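Local coordinates for protein ribosomal RNA small subunit methyltransferase E (Bacillus subtilis, PDB 1VHK) that probably methylates the N3 position of a specific uridine in 16S ribosomal RNA of the assembled 30S subunit, using S-adenosyl-L-methionine as methyl donor, at residues 95-100 against 133-138; 74-78 against 146-150. All blocks are in the same frame, centred on the assembly; numbering follows the deposited sequence.

Contact 1. Residues 95-100 against 133-138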
ATOM      1  N   LEU A  95       2.628  10.614   9.014  1.00 32.39           N
ATOM      2  CA  LEU A  95       2.162  11.321   7.835  1.00 31.01           C
ATOM      3  C   LEU A  95       3.074  11.094   6.643  1.00 33.00           C
ATOM      4  O   LEU A  95       2.584  10.986   5.515  1.00 34.86           O
ATOM      5  CB  LEU A  95       1.943  12.782   8.063  1.00 24.32           C
ATOM      6  CG  LEU A  95       0.687  13.454   7.580  1.00 26.32           C
ATOM      7  CD1 LEU A  95       0.971  14.900   7.171  1.00 28.53           C
ATOM      8  CD2 LEU A  95      -0.037  12.721   6.473  1.00 26.65           C
ATOM      9  N   GLU A  96       4.376  10.998   6.855  1.00 35.05           N
ATOM     10  CA  GLU A  96       5.313  10.733   5.769  1.00 36.55           C
ATOM     11  C   GLU A  96       5.075   9.325   5.200  1.00 34.28           C
ATOM     12  O   GLU A  96       5.166   9.162   3.999  1.00 33.74           O
ATOM     13  CB  GLU A  96       6.766  10.842   6.218  1.00 42.47           C
ATOM     14  CG  GLU A  96       7.258  12.241   6.510  1.00 48.26           C
ATOM     15  CD  GLU A  96       8.725  12.261   6.901  1.00 52.64           C
ATOM     16  OE1 GLU A  96       9.381  11.204   6.757  1.00 56.55           O
ATOM     17  OE2 GLU A  96       9.245  13.311   7.334  1.00 54.03           O
ATOM     18  N   TRP A  97       4.765   8.368   6.053  1.00 33.41           N
ATOM     19  CA  TRP A  97       4.493   7.000   5.612  1.00 34.26           C
ATOM     20  C   TRP A  97       3.194   6.975   4.817  1.00 31.94           C
ATOM     21  O   TRP A  97       3.061   6.340   3.787  1.00 29.74           O
ATOM     22  CB  TRP A  97       4.378   6.075   6.830  1.00 44.96           C
ATOM     23  CG  TRP A  97       4.956   4.710   6.639  1.00 55.62           C
ATOM     24  CD1 TRP A  97       6.291   4.384   6.615  1.00 59.44           C
ATOM     25  CD2 TRP A  97       4.245   3.477   6.447  1.00 60.32           C
ATOM     26  NE1 TRP A  97       6.449   3.033   6.404  1.00 61.25           N
ATOM     27  CE2 TRP A  97       5.208   2.453   6.310  1.00 61.71           C
ATOM     28  CE3 TRP A  97       2.884   3.144   6.368  1.00 58.88           C
ATOM     29  CZ2 TRP A  97       4.856   1.116   6.112  1.00 62.01           C
ATOM     30  CZ3 TRP A  97       2.553   1.824   6.177  1.00 59.88           C
ATOM     31  CH2 TRP A  97       3.528   0.824   6.036  1.00 61.29           C
ATOM     32  N   ILE A  98       2.230   7.797   5.297  1.00 30.43           N
ATOM     33  CA  ILE A  98       0.944   7.867   4.609  1.00 26.26           C
ATOM     34  C   ILE A  98       1.147   8.481   3.228  1.00 23.94           C
ATOM     35  O   ILE A  98       0.527   8.028   2.275  1.00 21.80           O
ATOM     36  CB  ILE A  98      -0.109   8.622   5.424  1.00 25.36           C
ATOM     37  CG1 ILE A  98      -0.666   7.738   6.543  1.00 27.97           C
ATOM     38  CG2 ILE A  98      -1.265   9.084   4.541  1.00 26.54           C
ATOM     39  CD1 ILE A  98      -1.200   8.510   7.749  1.00 26.32           C
ATOM     40  N   ILE A  99       2.034   9.468   3.124  1.00 21.90           N
ATOM     41  CA  ILE A  99       2.231  10.161   1.839  1.00 22.49           C
ATOM     42  C   ILE A  99       2.977   9.264   0.878  1.00 21.48           C
ATOM     43  O   ILE A  99       2.690   9.088  -0.297  1.00 21.00           O
ATOM     44  CB  ILE A  99       3.007  11.486   2.058  1.00 26.01           C
ATOM     45  CG1 ILE A  99       2.025  12.524   2.671  1.00 28.45           C
ATOM     46  CG2 ILE A  99       3.600  12.072   0.790  1.00 20.62           C
ATOM     47  CD1 ILE A  99       2.757  13.698   3.298  1.00 30.04           C
ATOM     48  N   GLN A 100       4.050   8.668   1.424  1.00 20.96           N
ATOM     49  CA  GLN A 100       4.864   7.786   0.632  1.00 19.79           C
ATOM     50  C   GLN A 100       4.061   6.589   0.110  1.00 18.70           C
ATOM     51  O   GLN A 100       3.983   6.402  -1.106  1.00 14.90           O
ATOM     52  CB  GLN A 100       6.111   7.349   1.378  1.00 16.32           C
ATOM     53  CG  GLN A 100       6.970   6.403   0.496  1.00 27.01           C
ATOM     54  CD  GLN A 100       8.275   6.049   1.171  1.00 27.56           C
ATOM     55  OE1 GLN A 100       8.346   5.092   1.950  1.00 30.15           O
ATOM     56  NE2 GLN A 100       9.289   6.867   0.945  1.00 28.19           N
ATOM     57  N   ARG A 133       8.904  19.064   3.071  1.00 60.98           N
ATOM     58  CA  ARG A 133       9.476  17.733   3.123  1.00 55.28           C
ATOM     59  C   ARG A 133       8.440  16.708   2.629  1.00 51.82           C
ATOM     60  O   ARG A 133       8.795  15.754   1.934  1.00 51.96           O
ATOM     61  CB  ARG A 133       9.947  17.382   4.521  1.00 53.43           C
ATOM     62  CG  ARG A 133      10.845  16.177   4.604  1.00 55.07           C
ATOM     63  CD  ARG A 133      11.083  15.730   6.041  1.00 58.27           C
ATOM     64  NE  ARG A 133      11.269  14.287   6.143  1.00 61.10           N
ATOM     65  CZ  ARG A 133      12.205  13.581   5.528  1.00 64.47           C
ATOM     66  NH1 ARG A 133      13.104  14.158   4.737  1.00 66.00           N
ATOM     67  NH2 ARG A 133      12.294  12.260   5.675  1.00 66.24           N
ATOM     68  N   TRP A 134       7.175  16.969   2.891  1.00 46.80           N
ATOM     69  CA  TRP A 134       6.062  16.171   2.426  1.00 43.31           C
ATOM     70  C   TRP A 134       5.972  16.128   0.893  1.00 41.67           C
ATOM     71  O   TRP A 134       5.790  15.070   0.295  1.00 40.09           O
ATOM     72  CB  TRP A 134       4.727  16.744   2.934  1.00 37.70           C
ATOM     73  CG  TRP A 134       4.553  16.635   4.419  1.00 29.42           C
ATOM     74  CD1 TRP A 134       5.241  15.845   5.268  1.00 28.69           C
ATOM     75  CD2 TRP A 134       3.597  17.337   5.217  1.00 27.79           C
ATOM     76  NE1 TRP A 134       4.789  16.011   6.554  1.00 30.52           N
ATOM     77  CE2 TRP A 134       3.777  16.930   6.544  1.00 27.95           C
ATOM     78  CE3 TRP A 134       2.606  18.293   4.931  1.00 27.93           C
ATOM     79  CZ2 TRP A 134       3.006  17.421   7.600  1.00 27.00           C
ATOM     80  CZ3 TRP A 134       1.849  18.770   5.983  1.00 25.00           C
ATOM     81  CH2 TRP A 134       2.038  18.328   7.287  1.00 23.12           C
ATOM     82  N   THR A 135       6.101  17.288   0.282  1.00 40.43           N
ATOM     83  CA  THR A 135       6.101  17.478  -1.167  1.00 39.65           C
ATOM     84  C   THR A 135       7.264  16.716  -1.808  1.00 39.79           C
ATOM     85  O   THR A 135       7.184  16.170  -2.893  1.00 38.78           O
ATOM     86  CB  THR A 135       6.298  18.989  -1.463  1.00 36.40           C
ATOM     87  OG1 THR A 135       5.133  19.686  -0.999  1.00 40.00           O
ATOM     88  CG2 THR A 135       6.473  19.268  -2.918  1.00 34.27           C
ATOM     89  N   LYS A 136       8.370  16.703  -1.084  1.00 39.93           N
ATOM     90  CA  LYS A 136       9.588  16.016  -1.483  1.00 41.51           C
ATOM     91  C   LYS A 136       9.394  14.514  -1.374  1.00 40.46           C
ATOM     92  O   LYS A 136       9.743  13.745  -2.269  1.00 41.69           O
ATOM     93  CB  LYS A 136      10.738  16.550  -0.648  1.00 47.60           C
ATOM     94  CG  LYS A 136      11.962  15.705  -0.446  1.00 56.08           C
ATOM     95  CD  LYS A 136      12.969  16.408   0.482  1.00 61.39           C
ATOM     96  CE  LYS A 136      14.388  15.911   0.222  1.00 64.30           C
ATOM     97  NZ  LYS A 136      14.557  14.484   0.633  1.00 65.13           N
ATOM     98  N   ILE A 137       8.720  14.049  -0.332  1.00 38.70           N
ATOM     99  CA  ILE A 137       8.466  12.633  -0.147  1.00 36.04           C
ATOM    100  C   ILE A 137       7.542  12.063  -1.213  1.00 35.16           C
ATOM    101  O   ILE A 137       7.744  10.937  -1.666  1.00 33.76           O
ATOM    102  CB  ILE A 137       7.907  12.371   1.262  1.00 35.21           C
ATOM    103  CG1 ILE A 137       9.080  12.547   2.247  1.00 34.34           C
ATOM    104  CG2 ILE A 137       7.276  10.998   1.376  1.00 29.15           C
ATOM    105  CD1 ILE A 137       8.662  12.913   3.649  1.00 32.13           C
ATOM    106  N   ALA A 138       6.589  12.869  -1.657  1.00 34.27           N
ATOM    107  CA  ALA A 138       5.603  12.534  -2.643  1.00 31.93           C
ATOM    108  C   ALA A 138       6.195  12.435  -4.042  1.00 32.85           C
ATOM    109  O   ALA A 138       5.753  11.603  -4.826  1.00 33.80           O
ATOM    110  CB  ALA A 138       4.492  13.568  -2.662  1.00 29.55           C
TER
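Where helices 94-104 and 131-144 pack together, 95-100 meets 133-138 through an apolar patch around W134 and a salt bridge at its border. The patch is built on the W134 indole. With chi1 in the m well and chi2 near -17°, the ring presents one face to two aliphatic groups from successive turns of the partner: L95 CD1 sits 3.6 Å from the centroid of the W134 six-membered ring and I99 CD1 4.0 Å from that of the W134 five-membered ring, both CH-pi contacts. L95 does this with chi1 at -134°, between wells, whereas I99 is an ordinary mt rotamer whose other branch, CG2, lies 3.9 Å from both I137 CG2 and A138 CB. The segments run 34° from parallel with axes 9.1 Å apart at closest approach. Both helices belong to the SPOUT-type methyltransferase domain and pack against its parallel sheet, where V153 of edge strand 152-153 touches I99 and W134. At the border of the patch E96 extends (chi1 m, chi2 t) across I137, its CG 3.3 Å from I137 CD1, to meet R133 in a two-pronged salt bridge: R133 NE to E96 OE2 at 2.5 Å and R133 NH2 to E96 OE1 at 3.3 Å. Away from this interface, W97 turns to the dimer partner, where its ring packs edge-to-face with W97 of the second subunit.

Contact 2. Residues 74-78 against 146-150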
ATOM      1  N   ASN A  74       3.778   5.500 -24.026  1.00 37.25           N
ATOM      2  CA  ASN A  74       2.332   5.464 -24.022  1.00 38.83           C
ATOM      3  C   ASN A  74       1.761   4.733 -22.814  1.00 38.98           C
ATOM      4  O   ASN A  74       0.611   4.289 -22.847  1.00 39.09           O
ATOM      5  CB  ASN A  74       1.826   4.788 -25.301  1.00 43.11           C
ATOM      6  CG  ASN A  74       1.967   5.717 -26.497  1.00 44.70           C
ATOM      7  OD1 ASN A  74       1.590   6.875 -26.383  1.00 41.66           O
ATOM      8  ND2 ASN A  74       2.500   5.181 -27.583  1.00 47.28           N
ATOM      9  N   GLU A  75       2.525   4.606 -21.761  1.00 39.87           N
ATOM     10  CA  GLU A  75       2.176   3.901 -20.554  1.00 40.78           C
ATOM     11  C   GLU A  75       1.484   4.814 -19.557  1.00 39.28           C
ATOM     12  O   GLU A  75       1.956   5.906 -19.271  1.00 38.37           O
ATOM     13  CB  GLU A  75       3.453   3.321 -19.913  1.00 48.19           C
ATOM     14  CG  GLU A  75       3.759   1.895 -20.303  1.00 56.66           C
ATOM     15  CD  GLU A  75       2.663   0.918 -19.930  1.00 62.00           C
ATOM     16  OE1 GLU A  75       2.256   0.119 -20.803  1.00 64.25           O
ATOM     17  OE2 GLU A  75       2.199   0.902 -18.765  1.00 66.17           O
ATOM     18  N   ASN A  76       0.280   4.439 -19.137  1.00 39.43           N
ATOM     19  CA  ASN A  76      -0.410   5.220 -18.133  1.00 39.70           C
ATOM     20  C   ASN A  76      -0.694   4.344 -16.908  1.00 37.21           C
ATOM     21  O   ASN A  76      -1.476   3.402 -16.984  1.00 37.43           O
ATOM     22  CB  ASN A  76      -1.714   5.890 -18.553  1.00 42.93           C
ATOM     23  CG  ASN A  76      -2.164   6.790 -17.385  1.00 46.91           C
ATOM     24  OD1 ASN A  76      -2.730   6.342 -16.401  1.00 49.50           O
ATOM     25  ND2 ASN A  76      -1.761   8.047 -17.442  1.00 51.07           N
ATOM     26  N   ARG A  77      -0.139   4.780 -15.783  1.00 35.19           N
ATOM     27  CA  ARG A  77      -0.289   3.965 -14.573  1.00 32.43           C
ATOM     28  C   ARG A  77      -1.120   4.648 -13.524  1.00 30.08           C
ATOM     29  O   ARG A  77      -1.071   4.243 -12.365  1.00 29.07           O
ATOM     30  CB  ARG A  77       1.088   3.542 -14.070  1.00 31.63           C
ATOM     31  CG  ARG A  77       1.909   2.773 -15.079  1.00 33.04           C
ATOM     32  CD  ARG A  77       3.298   2.459 -14.569  1.00 37.20           C
ATOM     33  NE  ARG A  77       4.135   1.747 -15.528  1.00 36.51           N
ATOM     34  CZ  ARG A  77       4.906   2.298 -16.457  1.00 35.03           C
ATOM     35  NH1 ARG A  77       4.963   3.612 -16.593  1.00 29.19           N
ATOM     36  NH2 ARG A  77       5.629   1.502 -17.260  1.00 35.35           N
ATOM     37  N   GLU A  78      -1.933   5.622 -13.935  1.00 29.60           N
ATOM     38  CA  GLU A  78      -2.765   6.356 -12.979  1.00 29.94           C
ATOM     39  C   GLU A  78      -4.056   5.633 -12.653  1.00 30.02           C
ATOM     40  O   GLU A  78      -4.592   4.872 -13.464  1.00 28.82           O
ATOM     41  CB  GLU A  78      -3.012   7.774 -13.475  1.00 30.40           C
ATOM     42  CG  GLU A  78      -1.822   8.713 -13.422  1.00 35.04           C
ATOM     43  CD  GLU A  78      -1.132   8.898 -12.100  1.00 37.32           C
ATOM     44  OE1 GLU A  78      -1.771   9.140 -11.038  1.00 39.55           O
ATOM     45  OE2 GLU A  78       0.125   8.806 -12.055  1.00 35.12           O
ATOM     46  N   TYR A 146       6.643   4.950 -10.668  1.00 29.50           N
ATOM     47  CA  TYR A 146       6.311   5.147 -12.062  1.00 28.19           C
ATOM     48  C   TYR A 146       4.951   5.783 -12.231  1.00 27.67           C
ATOM     49  O   TYR A 146       4.175   5.388 -13.100  1.00 28.44           O
ATOM     50  CB  TYR A 146       6.402   3.815 -12.833  1.00 26.98           C
ATOM     51  CG  TYR A 146       7.815   3.479 -13.227  1.00 27.65           C
ATOM     52  CD1 TYR A 146       8.114   2.880 -14.434  1.00 27.73           C
ATOM     53  CD2 TYR A 146       8.887   3.867 -12.432  1.00 30.85           C
ATOM     54  CE1 TYR A 146       9.408   2.625 -14.813  1.00 29.38           C
ATOM     55  CE2 TYR A 146      10.190   3.629 -12.804  1.00 32.61           C
ATOM     56  CZ  TYR A 146      10.452   2.991 -14.002  1.00 31.60           C
ATOM     57  OH  TYR A 146      11.760   2.717 -14.337  1.00 31.37           O
ATOM     58  N   ARG A 147       4.670   6.758 -11.384  1.00 27.53           N
ATOM     59  CA  ARG A 147       3.422   7.511 -11.518  1.00 28.10           C
ATOM     60  C   ARG A 147       3.595   8.449 -12.730  1.00 28.33           C
ATOM     61  O   ARG A 147       4.721   8.676 -13.170  1.00 24.97           O
ATOM     62  CB  ARG A 147       3.160   8.317 -10.248  1.00 28.16           C
ATOM     63  CG  ARG A 147       2.644   7.559  -9.069  1.00 27.24           C
ATOM     64  CD  ARG A 147       1.211   7.068  -9.255  1.00 30.89           C
ATOM     65  NE  ARG A 147       0.239   8.141  -9.206  1.00 31.00           N
ATOM     66  CZ  ARG A 147      -0.175   8.765  -8.114  1.00 29.44           C
ATOM     67  NH1 ARG A 147       0.282   8.420  -6.922  1.00 29.47           N
ATOM     68  NH2 ARG A 147      -1.057   9.735  -8.240  1.00 29.49           N
ATOM     69  N   ASN A 148       2.494   8.874 -13.322  1.00 30.63           N
ATOM     70  CA  ASN A 148       2.498   9.790 -14.440  1.00 33.10           C
ATOM     71  C   ASN A 148       2.279  11.221 -13.935  1.00 34.94           C
ATOM     72  O   ASN A 148       2.258  12.143 -14.744  1.00 36.23           O
ATOM     73  CB  ASN A 148       1.413   9.468 -15.459  1.00 37.53           C
ATOM     74  CG  ASN A 148       1.709   8.167 -16.200  1.00 42.51           C
ATOM     75  OD1 ASN A 148       1.553   7.105 -15.596  1.00 44.29           O
ATOM     76  ND2 ASN A 148       2.135   8.260 -17.456  1.00 39.28           N
ATOM     77  N   GLU A 149       2.116  11.354 -12.627  1.00 34.79           N
ATOM     78  CA  GLU A 149       1.895  12.581 -11.939  1.00 35.51           C
ATOM     79  C   GLU A 149       2.423  12.497 -10.492  1.00 35.01           C
ATOM     80  O   GLU A 149       2.414  11.430  -9.894  1.00 35.07           O
ATOM     81  CB  GLU A 149       0.396  12.950 -11.832  1.00 39.46           C
ATOM     82  CG  GLU A 149      -0.342  12.233 -10.724  1.00 48.22           C
ATOM     83  CD  GLU A 149      -1.510  12.930 -10.100  1.00 55.19           C
ATOM     84  OE1 GLU A 149      -2.447  13.350 -10.819  1.00 56.63           O
ATOM     85  OE2 GLU A 149      -1.547  13.071  -8.838  1.00 59.43           O
ATOM     86  N   VAL A 150       2.733  13.657  -9.944  1.00 33.96           N
ATOM     87  CA  VAL A 150       3.172  13.784  -8.557  1.00 32.16           C
ATOM     88  C   VAL A 150       2.011  14.316  -7.718  1.00 32.95           C
ATOM     89  O   VAL A 150       1.458  15.387  -7.995  1.00 32.47           O
ATOM     90  CB  VAL A 150       4.347  14.783  -8.472  1.00 28.41           C
ATOM     91  CG1 VAL A 150       4.753  14.990  -7.024  1.00 22.39           C
ATOM     92  CG2 VAL A 150       5.500  14.291  -9.352  1.00 25.32           C
TER
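Loops that lack regular structure can still be joined precisely when side chains bond to backbone, as 146-150 does with 74-78. Y146 ends the preceding helix in a Schellman motif, with phi at 68°, and its CB points toward the other loop. The R77 side chain lies alongside, R77 CD 3.4 Å from Y146 O, and Y146 CD1 sits over one face of the R77 guanidinium, whose NH1 pairs with E52. R147 comes next, its side chain folded through three m torsions so that R147 NE and NH2 each lie 2.9 Å from E78 OE1 in a salt bridge; the same guanidinium also bonds to the carbonyls of T103 and A107. N148 then acts like a peptide group: N148 OD1 accepts from R77 N at 2.9 Å while N148 ND2 donates to E75 O at 3.0 Å, so one amide bridges the backbone on both sides of N76. Its own backbone N148 N donates to E78 OE2 at 2.7 Å. E149 adds a weak bond from E149 N to E78 OE2 at 3.3 Å, and E149 OE2 lies 3.4 Å from R147 NH2, completing a network of E78, R147 and E149. Within 74-78, N76 OD1 accepts from E78 N at 2.7 Å, an Asx turn in the linker between the PUA-like and SPOUT-type domains, the two-domain arrangement of the RsmE family.

How the contacts relate
From the N terminus, the chain first builds the PUA-like sheet and leaves it by strand 64-72, entering the linker at 74-78. It then forms strand 82-88 and helix 94-104, where contact 1 opens, and passes strand 109-113 before helix 131-144 closes that smaller loop. Only after this helix ends does 146-150 return to the linker, so the loop of contact 2 encloses that of contact 1. The centres are about 18 Å apart, yet A138 O and V150 CG1 come within 4.2 Å. Contact 1 joins two helices within the methyltransferase domain; contact 2 fastens the interdomain linker to the end of one of them. Both also touch the second subunit.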